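Local coordinates for Cas13d (uncultured Ruminococcus sp, PDB 6IV9), which probably works as a crRNA-guided ribonuclease of the CRISPR system, using two HEPN domains to mature its crRNA and cleave target RNA, at residues K500-L505 / N561-V566; G285-C290 / Y304-N309. The protein carries 2 engineered substitutions. All coordinates share one frame; numbering follows the deposited sequence.

Contact 1. Residues K500-L505 / N561-V566; sequences KMIYML and NELFIV
V566 makes the closest approach here. Its CG1 methyl lies 3.8 Å from the CA of Y503 and presses on CB as well, so it rests against the backbone of helix 497-505 rather than only on side-chain ends. The methyl gets there because CG1 is anti to the V566 backbone N (chi1 163°), which points it at the Y503 backbone and brings it to the edge of the Y503 ring, near the ring plane. The CA atoms of Y503 and V566 are 5.8 Å apart, and the two short helical segments run nearly parallel, 24° between their directions, with axes approaching to 9.7 Å.

Beside Y503, I502 meets L563, a turn before V566, more loosely: I502 CB to L563 CD1 is 4.2 Å. The I502 CG2 is a more distant neighbour of V566 CG1, at 4.5 Å. Every residue that touches is buried, and the interface is wholly apolar. Polar linkage comes from its flank, where E562 OE1 bonds to S499 OG of helix 497-505 and to the N of L496 just before it, while OE2 pairs with R558. The looser side of helix 556-570 is different again, with N561 exposed to solvent and F564, partly exposed, packing on a sugar of the bound RNA.

Besides helix 556-570, three helices surround helix 497-505: 511-535, whose L518 and L521 meet I502 while its I522 and F525 meet L563; 312-330, packing on K500, Y503 and M504; and 267-291, packing on M501, M504 and L505.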
loop_
_atom_site.group_PDB
_atom_site.type_symbol
_atom_site.label_atom_id
_atom_site.label_comp_id
_atom_site.label_asym_id
_atom_site.label_seq_id
_atom_site.Cartn_x
_atom_site.Cartn_y
_atom_site.Cartn_z
ATOM N N LYS A 500 -8.037 -6.720 -13.603
ATOM C CA LYS A 500 -8.549 -7.924 -12.910
ATOM C C LYS A 500 -7.395 -8.622 -12.180
ATOM O O LYS A 500 -7.621 -9.197 -11.152
ATOM C CB LYS A 500 -9.365 -8.781 -13.881
ATOM C CG LYS A 500 -10.649 -8.121 -14.348
ATOM C CD LYS A 500 -11.514 -8.986 -15.237
ATOM C CE LYS A 500 -11.239 -8.831 -16.710
ATOM N NZ LYS A 500 -12.406 -9.215 -17.529
ATOM N N MET A 501 -6.205 -8.593 -12.766
ATOM C CA MET A 501 -5.028 -9.220 -12.133
ATOM C C MET A 501 -4.719 -8.473 -10.837
ATOM O O MET A 501 -4.429 -9.110 -9.866
ATOM C CB MET A 501 -3.815 -9.155 -13.049
ATOM C CG MET A 501 -2.602 -9.754 -12.448
ATOM S SD MET A 501 -1.279 -9.883 -13.639
ATOM C CE MET A 501 -0.842 -8.172 -13.875
ATOM N N ILE A 502 -4.787 -7.148 -10.870
ATOM C CA ILE A 502 -4.557 -6.339 -9.641
ATOM C C ILE A 502 -5.642 -6.668 -8.613
ATOM O O ILE A 502 -5.317 -6.845 -7.468
ATOM C CB ILE A 502 -4.472 -4.838 -9.955
ATOM C CG1 ILE A 502 -3.329 -4.549 -10.928
ATOM C CG2 ILE A 502 -4.356 -4.042 -8.674
ATOM C CD1 ILE A 502 -1.985 -5.005 -10.468
ATOM N N TYR A 503 -6.881 -6.836 -9.049
ATOM C CA TYR A 503 -7.954 -7.183 -8.092
ATOM C C TYR A 503 -7.626 -8.525 -7.432
ATOM O O TYR A 503 -7.822 -8.672 -6.268
ATOM C CB TYR A 503 -9.330 -7.277 -8.748
ATOM C CG TYR A 503 -10.354 -7.810 -7.787
ATOM C CD1 TYR A 503 -10.893 -7.000 -6.813
ATOM C CD2 TYR A 503 -10.721 -9.138 -7.784
ATOM C CE1 TYR A 503 -11.794 -7.475 -5.885
ATOM C CE2 TYR A 503 -11.623 -9.635 -6.864
ATOM C CZ TYR A 503 -12.157 -8.803 -5.904
ATOM O OH TYR A 503 -13.027 -9.261 -4.976
ATOM N N MET A 504 -7.099 -9.464 -8.204
ATOM C CA MET A 504 -6.759 -10.812 -7.694
ATOM C C MET A 504 -5.704 -10.692 -6.587
ATOM O O MET A 504 -5.876 -11.289 -5.573
ATOM C CB MET A 504 -6.225 -11.689 -8.827
ATOM C CG MET A 504 -5.842 -13.070 -8.387
ATOM S SD MET A 504 -4.171 -13.178 -7.750
ATOM C CE MET A 504 -3.255 -12.962 -9.266
ATOM N N LEU A 505 -4.729 -9.808 -6.759
ATOM C CA LEU A 505 -3.629 -9.583 -5.791
ATOM C C LEU A 505 -4.196 -9.138 -4.441
ATOM O O LEU A 505 -3.649 -9.490 -3.444
ATOM C CB LEU A 505 -2.751 -8.461 -6.333
ATOM C CG LEU A 505 -1.400 -8.853 -6.916
ATOM C CD1 LEU A 505 -1.336 -10.289 -7.372
ATOM C CD2 LEU A 505 -0.977 -7.887 -7.999
ATOM N N ASN A 561 -8.976 4.542 -14.414
ATOM C CA ASN A 561 -10.404 4.497 -14.019
ATOM C C ASN A 561 -10.776 3.136 -13.425
ATOM O O ASN A 561 -11.447 3.103 -12.429
ATOM C CB ASN A 561 -11.301 4.826 -15.206
ATOM C CG ASN A 561 -11.086 6.223 -15.740
ATOM O OD1 ASN A 561 -10.613 7.090 -15.038
ATOM N ND2 ASN A 561 -11.440 6.445 -16.986
ATOM N N GLU A 562 -10.359 2.052 -14.059
ATOM C CA GLU A 562 -10.673 0.681 -13.586
ATOM C C GLU A 562 -10.025 0.392 -12.231
ATOM O O GLU A 562 -10.646 -0.202 -11.386
ATOM C CB GLU A 562 -10.213 -0.325 -14.627
ATOM C CG GLU A 562 -10.889 -0.096 -15.944
ATOM C CD GLU A 562 -10.690 -1.185 -16.970
ATOM O OE1 GLU A 562 -9.798 -1.998 -16.798
ATOM O OE2 GLU A 562 -11.451 -1.194 -17.926
ATOM N N LEU A 563 -8.789 0.822 -12.062
ATOM C CA LEU A 563 -8.048 0.590 -10.803
ATOM C C LEU A 563 -8.770 1.317 -9.665
ATOM O O LEU A 563 -8.773 0.834 -8.572
ATOM C CB LEU A 563 -6.619 1.075 -11.002
ATOM C CG LEU A 563 -5.551 0.002 -11.146
ATOM C CD1 LEU A 563 -6.058 -1.337 -11.594
ATOM C CD2 LEU A 563 -4.365 0.460 -11.939
ATOM N N PHE A 564 -9.353 2.471 -9.947
ATOM C CA PHE A 564 -10.088 3.210 -8.898
ATOM C C PHE A 564 -11.262 2.348 -8.419
ATOM O O PHE A 564 -11.517 2.268 -7.240
ATOM C CB PHE A 564 -10.519 4.562 -9.457
ATOM C CG PHE A 564 -11.008 5.562 -8.448
ATOM C CD1 PHE A 564 -10.127 6.369 -7.767
ATOM C CD2 PHE A 564 -12.358 5.728 -8.220
ATOM C CE1 PHE A 564 -10.586 7.306 -6.861
ATOM C CE2 PHE A 564 -12.820 6.664 -7.314
ATOM C CZ PHE A 564 -11.933 7.449 -6.638
ATOM N N ILE A 565 -11.957 1.722 -9.358
ATOM C CA ILE A 565 -13.088 0.811 -9.035
ATOM C C ILE A 565 -12.569 -0.420 -8.286
ATOM O O ILE A 565 -13.173 -0.813 -7.334
ATOM C CB ILE A 565 -13.877 0.449 -10.300
ATOM C CG1 ILE A 565 -14.583 1.682 -10.857
ATOM C CG2 ILE A 565 -14.855 -0.667 -10.019
ATOM C CD1 ILE A 565 -14.881 1.581 -12.312
ATOM N N VAL A 566 -11.428 -0.951 -8.695
ATOM C CA VAL A 566 -10.839 -2.132 -8.015
ATOM C C VAL A 566 -10.569 -1.770 -6.554
ATOM O O VAL A 566 -10.919 -2.541 -5.713
ATOM C CB VAL A 566 -9.554 -2.582 -8.723
ATOM C CG1 VAL A 566 -8.715 -3.494 -7.860
ATOM C CG2 VAL A 566 -9.874 -3.236 -10.044
#

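Contact 2. Residues G285-C290 / Y304-N309; sequences GQIAQC and YSFINN. Engineered in segment 285-290: A288 (natural residue Arg).
The Q286 side chain bends at its second torsion (chi2 73°) and the F306 ring swings between its own backbone N and carbonyl carbon (chi1 90°), and together these lay the glutamine over the ring. Q286 CG sits 3.3 Å from the F306 ring centroid, almost exactly above it, a CH-pi contact on one face. Because the two side chains run past each other in opposite directions, the amide carries on over the ring toward the F306 backbone: Q286 NE2 reaches to 3.5 Å from F306 CG. Amide and ring planes are 49° apart, so this is not a flat stack.

The polar end is tied down by partners beyond the ring. NE2 bonds to D302 OD1 and OE1 to R216 NH1, which fixes the rotation of the amide and keeps its buried polar atoms satisfied.

Helix 267-291, which carries Q286, also carries A288, an engineered residue in place of the natural Arg. That arginine would fit the start of the R-X4-H signature of HEPN ribonucleases, so the contact probably lies beside the catalytic motif of one HEPN domain.

F306 lies in a short, weakly bonded helical turn, in which N309 N bonds back to the F306 carbonyl O at 3.0 Å. From 285-290, I287 adds a looser apolar touch, its CG1 lying 4.4 Å from F306 CE2 and approaching the ring obliquely. I283, one turn earlier on the helix of Q286, packs on both F306 and I307, and Y304 turns to helix 168-197, where its OH bonds to E180.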
loop_
_atom_site.group_PDB
_atom_site.type_symbol
_atom_site.label_atom_id
_atom_site.label_comp_id
_atom_site.label_asym_id
_atom_site.label_seq_id
_atom_site.Cartn_x
_atom_site.Cartn_y
_atom_site.Cartn_z
ATOM N N GLY A 285 3.915 -15.495 -8.776
ATOM C CA GLY A 285 5.289 -15.914 -9.090
ATOM C C GLY A 285 5.803 -15.243 -10.350
ATOM O O GLY A 285 6.949 -14.850 -10.376
ATOM N N GLN A 286 4.953 -15.123 -11.354
ATOM C CA GLN A 286 5.332 -14.489 -12.638
ATOM C C GLN A 286 5.679 -13.015 -12.406
ATOM O O GLN A 286 6.669 -12.555 -12.930
ATOM C CB GLN A 286 4.201 -14.672 -13.644
ATOM C CG GLN A 286 4.211 -13.673 -14.783
ATOM C CD GLN A 286 5.307 -13.917 -15.786
ATOM O OE1 GLN A 286 5.893 -14.977 -15.853
ATOM N NE2 GLN A 286 5.587 -12.906 -16.579
ATOM N N ILE A 287 4.889 -12.320 -11.598
ATOM C CA ILE A 287 5.170 -10.890 -11.309
ATOM C C ILE A 287 6.516 -10.799 -10.592
ATOM O O ILE A 287 7.301 -9.963 -10.939
ATOM C CB ILE A 287 4.037 -10.238 -10.506
ATOM C CG1 ILE A 287 2.713 -10.281 -11.268
ATOM C CG2 ILE A 287 4.417 -8.823 -10.150
ATOM C CD1 ILE A 287 1.523 -9.937 -10.438
ATOM N N ALA A 288 6.775 -11.720 -9.676
ATOM C CA ALA A 288 8.042 -11.725 -8.918
ATOM C C ALA A 288 9.215 -11.882 -9.884
ATOM O O ALA A 288 10.192 -11.215 -9.718
ATOM C CB ALA A 288 8.023 -12.815 -7.892
ATOM N N GLN A 289 9.048 -12.697 -10.916
ATOM C CA GLN A 289 10.110 -12.953 -11.923
ATOM C C GLN A 289 10.334 -11.733 -12.821
ATOM O O GLN A 289 11.298 -11.732 -13.545
ATOM C CB GLN A 289 9.780 -14.204 -12.727
ATOM C CG GLN A 289 9.877 -15.476 -11.914
ATOM C CD GLN A 289 9.234 -16.628 -12.641
ATOM O OE1 GLN A 289 9.308 -16.737 -13.849
ATOM N NE2 GLN A 289 8.570 -17.485 -11.905
ATOM N N CYS A 290 9.400 -10.796 -12.829
ATOM C CA CYS A 290 9.518 -9.590 -13.668
ATOM C C CYS A 290 10.133 -8.418 -12.914
ATOM O O CYS A 290 10.599 -7.532 -13.570
ATOM C CB CYS A 290 8.149 -9.151 -14.143
ATOM S SG CYS A 290 7.436 -10.304 -15.332
ATOM N N TYR A 304 3.781 -6.590 -18.396
ATOM C CA TYR A 304 2.551 -5.904 -18.841
ATOM C C TYR A 304 1.798 -6.656 -19.931
ATOM O O TYR A 304 0.702 -6.267 -20.200
ATOM C CB TYR A 304 2.909 -4.480 -19.253
ATOM C CG TYR A 304 3.643 -3.751 -18.165
ATOM C CD1 TYR A 304 2.982 -3.360 -17.023
ATOM C CD2 TYR A 304 4.993 -3.500 -18.248
ATOM C CE1 TYR A 304 3.638 -2.714 -15.996
ATOM C CE2 TYR A 304 5.666 -2.846 -17.237
ATOM C CZ TYR A 304 4.983 -2.447 -16.107
ATOM O OH TYR A 304 5.608 -1.800 -15.098
ATOM N N SER A 305 2.386 -7.682 -20.522
ATOM C CA SER A 305 1.698 -8.390 -21.628
ATOM C C SER A 305 1.324 -9.833 -21.282
ATOM O O SER A 305 0.391 -10.323 -21.864
ATOM C CB SER A 305 2.569 -8.368 -22.839
ATOM O OG SER A 305 3.767 -9.055 -22.590
ATOM N N PHE A 306 1.972 -10.427 -20.290
ATOM C CA PHE A 306 1.829 -11.880 -20.023
ATOM C C PHE A 306 0.384 -12.294 -19.760
ATOM O O PHE A 306 0.025 -13.361 -20.209
ATOM C CB PHE A 306 2.796 -12.349 -18.935
ATOM C CG PHE A 306 2.251 -12.267 -17.534
ATOM C CD1 PHE A 306 1.431 -13.260 -17.046
ATOM C CD2 PHE A 306 2.456 -11.148 -16.753
ATOM C CE1 PHE A 306 0.891 -13.182 -15.779
ATOM C CE2 PHE A 306 1.908 -11.066 -15.486
ATOM C CZ PHE A 306 1.133 -12.082 -15.000
ATOM N N ILE A 307 -0.392 -11.476 -19.066
ATOM C CA ILE A 307 -1.760 -11.910 -18.672
ATOM C C ILE A 307 -2.620 -12.168 -19.902
ATOM O O ILE A 307 -3.522 -12.962 -19.790
ATOM C CB ILE A 307 -2.434 -10.982 -17.651
ATOM C CG1 ILE A 307 -3.540 -11.717 -16.897
ATOM C CG2 ILE A 307 -2.941 -9.714 -18.292
ATOM C CD1 ILE A 307 -3.066 -12.928 -16.164
ATOM N N ASN A 308 -2.366 -11.446 -20.987
ATOM C CA ASN A 308 -3.155 -11.614 -22.232
ATOM C C ASN A 308 -2.531 -12.670 -23.149
ATOM O O ASN A 308 -3.167 -13.011 -24.106
ATOM C CB ASN A 308 -3.298 -10.283 -22.969
ATOM C CG ASN A 308 -4.003 -9.239 -22.137
ATOM O OD1 ASN A 308 -5.210 -9.245 -22.018
ATOM N ND2 ASN A 308 -3.246 -8.355 -21.536
ATOM N N ASN A 309 -1.338 -13.155 -22.832
ATOM C CA ASN A 309 -0.608 -14.115 -23.695
ATOM C C ASN A 309 -0.578 -15.535 -23.132
ATOM O O ASN A 309 -0.355 -16.445 -23.897
ATOM C CB ASN A 309 0.832 -13.668 -23.896
ATOM C CG ASN A 309 0.928 -12.417 -24.729
ATOM O OD1 ASN A 309 -0.028 -12.036 -25.382
ATOM N ND2 ASN A 309 2.077 -11.771 -24.684
#

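Contact 2 comes first along the chain and closes well before contact 1 opens; their centres are 16 Å apart. Helix 497-505 joins them: one side packs on helix 556-570, while M501 and L505 touch contact 2. There M501 SD lies 3.5 Å from F306 CZ, and L505 CD2 is 4.1 Å from I287 CD1. Helix 497-505 thus touches both, through different residues. Contact 1 comes within about 4 Å of the bound RNA, nearest atoms, and contact 2 within about 14 Å. Helix 497-505 therefore packs on both helix 556-570, which touches the RNA, and helix 267-291, which probably carries a HEPN motif.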